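Local coordinates for oxidoreductase (Streptomyces globisporus, PDB 4R82), which reduces FAD with NADH and supplies the freely diffusing FADH2 needed by a halogenase and a monooxygenase of enediyne antibiotic C-1027 biosynthesis, at the interface of chains A and B. Coordinates in Å, arbitrary orientation; residue numbers count along the deposited sequence, not the author numbering. Chains: chain A/B, Oxidoreductase.

The interface of chains A and B. Residues chain A 11-13; chain B 157-160.
A:Glu13 and B:Arg158 face each other as an antiparallel bridge pair, joined through both backbone and side chain. The amide N of A:Glu13 gives a hydrogen bond to the carbonyl O of B:Arg158 at 2.8 Å, and the amide N of B:Arg158 returns one to A:Glu13 O at 2.9 Å. On one side of this bridge the two long side chains run alongside each other and point the same way. A:Glu13 is extended, with CG anti to its backbone N (chi1 169°), which carries the carboxylate out along the arginine. B:Arg158 starts with CG wedged between its own N and carbonyl carbon (chi1 61°) and then bends at chi3, turning the guanidinium toward the acid. Its NH1 forms a salt bridge and hydrogen bond with carboxylate OE1 of A:Glu13 at 2.8 Å. The carboxylate is met at its syn side from somewhat out of plane, whereas OE1 lies almost in the guanidinium plane; the two flat groups stand nearly perpendicular, 83° apart. Behind this polar tip the methylene CD of B:Arg158 packs 3.8 Å from the carboxylate carbon CD of A:Glu13. On the opposite side of the backbone, A:Ala12, just ahead of strand 13-15, sets its methyl over the indole of B:Trp159, CB lying over the five-membered ring toward its rim in a CH-pi contact, 3.6 Å from NE1. The same methyl touches CG2 of B:Thr157 at 3.6 Å, so it rests in the corner between the indole face and the threonine methyl, the two meeting it from directions roughly at right angles. At the end of the patch the poorly ordered A:Pro11 places its carbonyl O near the ring CD of B:Pro160, a loose contact. Strand 13-15 of one subunit thereby pairs with the end of strand 146-158 of the other, fastening the N-terminal segment across the homodimer; the two-fold axis repeats the clasp with the chains exchanged, and this probably helps stabilise the dimer.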
loop_
_atom_site.group_PDB
_atom_site.type_symbol
_atom_site.label_atom_id
_atom_site.label_comp_id
_atom_site.label_asym_id
_atom_site.label_seq_id
_atom_site.Cartn_x
_atom_site.Cartn_y
_atom_site.Cartn_z
ATOM N N PRO A 11 -23.523 11.479 0.434
ATOM C CA PRO A 11 -23.614 12.095 -0.892
ATOM C C PRO A 11 -22.276 12.032 -1.611
ATOM O O PRO A 11 -21.315 12.673 -1.183
ATOM C CB PRO A 11 -23.964 13.547 -0.570
ATOM C CG PRO A 11 -23.318 13.798 0.760
ATOM C CD PRO A 11 -23.258 12.473 1.491
ATOM N N ALA A 12 -22.228 11.265 -2.695
ATOM C CA ALA A 12 -21.002 11.075 -3.463
ATOM C C ALA A 12 -20.335 12.403 -3.824
ATOM O O ALA A 12 -21.010 13.384 -4.139
ATOM C CB ALA A 12 -21.298 10.274 -4.721
ATOM N N GLU A 13 -19.010 12.424 -3.762
ATOM C CA GLU A 13 -18.217 13.590 -4.122
ATOM C C GLU A 13 -17.438 13.245 -5.387
ATOM O O GLU A 13 -16.685 12.270 -5.412
ATOM C CB GLU A 13 -17.252 13.947 -2.980
ATOM C CG GLU A 13 -16.180 14.978 -3.332
ATOM C CD GLU A 13 -15.049 15.040 -2.311
ATOM O OE1 GLU A 13 -15.235 14.564 -1.169
ATOM O OE2 GLU A 13 -13.970 15.570 -2.651
ATOM N N THR B 157 -14.717 9.000 -7.783
ATOM C CA THR B 157 -15.867 9.450 -7.001
ATOM C C THR B 157 -15.700 8.816 -5.635
ATOM O O THR B 157 -15.218 7.685 -5.538
ATOM C CB THR B 157 -17.204 9.045 -7.649
ATOM O OG1 THR B 157 -17.376 9.750 -8.893
ATOM C CG2 THR B 157 -18.386 9.400 -6.736
ATOM N N ARG B 158 -16.065 9.534 -4.576
ATOM C CA ARG B 158 -15.894 8.994 -3.230
ATOM C C ARG B 158 -17.124 9.256 -2.359
ATOM O O ARG B 158 -17.906 10.172 -2.618
ATOM C CB ARG B 158 -14.629 9.566 -2.576
ATOM C CG ARG B 158 -14.661 11.099 -2.430
ATOM C CD ARG B 158 -13.361 11.660 -1.840
ATOM N NE ARG B 158 -13.073 11.093 -0.516
ATOM C CZ ARG B 158 -13.399 11.673 0.635
ATOM N NH1 ARG B 158 -14.011 12.856 0.646
ATOM N NH2 ARG B 158 -13.109 11.066 1.782
ATOM N N TRP B 159 -17.277 8.435 -1.329
ATOM C CA TRP B 159 -18.382 8.547 -0.386
ATOM C C TRP B 159 -17.776 8.825 0.983
ATOM O O TRP B 159 -17.314 7.902 1.659
ATOM C CB TRP B 159 -19.186 7.235 -0.391
ATOM C CG TRP B 159 -20.059 7.097 -1.604
ATOM C CD1 TRP B 159 -21.394 7.371 -1.686
ATOM C CD2 TRP B 159 -19.651 6.701 -2.922
ATOM N NE1 TRP B 159 -21.846 7.152 -2.970
ATOM C CE2 TRP B 159 -20.795 6.738 -3.744
ATOM C CE3 TRP B 159 -18.430 6.303 -3.479
ATOM C CZ2 TRP B 159 -20.750 6.403 -5.103
ATOM C CZ3 TRP B 159 -18.391 5.969 -4.826
ATOM C CH2 TRP B 159 -19.540 6.030 -5.620
ATOM N N PRO B 160 -17.734 10.107 1.383
ATOM C CA PRO B 160 -16.991 10.534 2.580
ATOM C C PRO B 160 -17.411 9.818 3.865
ATOM O O PRO B 160 -16.560 9.532 4.711
ATOM C CB PRO B 160 -17.295 12.036 2.663
ATOM C CG PRO B 160 -17.601 12.433 1.250
ATOM C CD PRO B 160 -18.329 11.249 0.668
#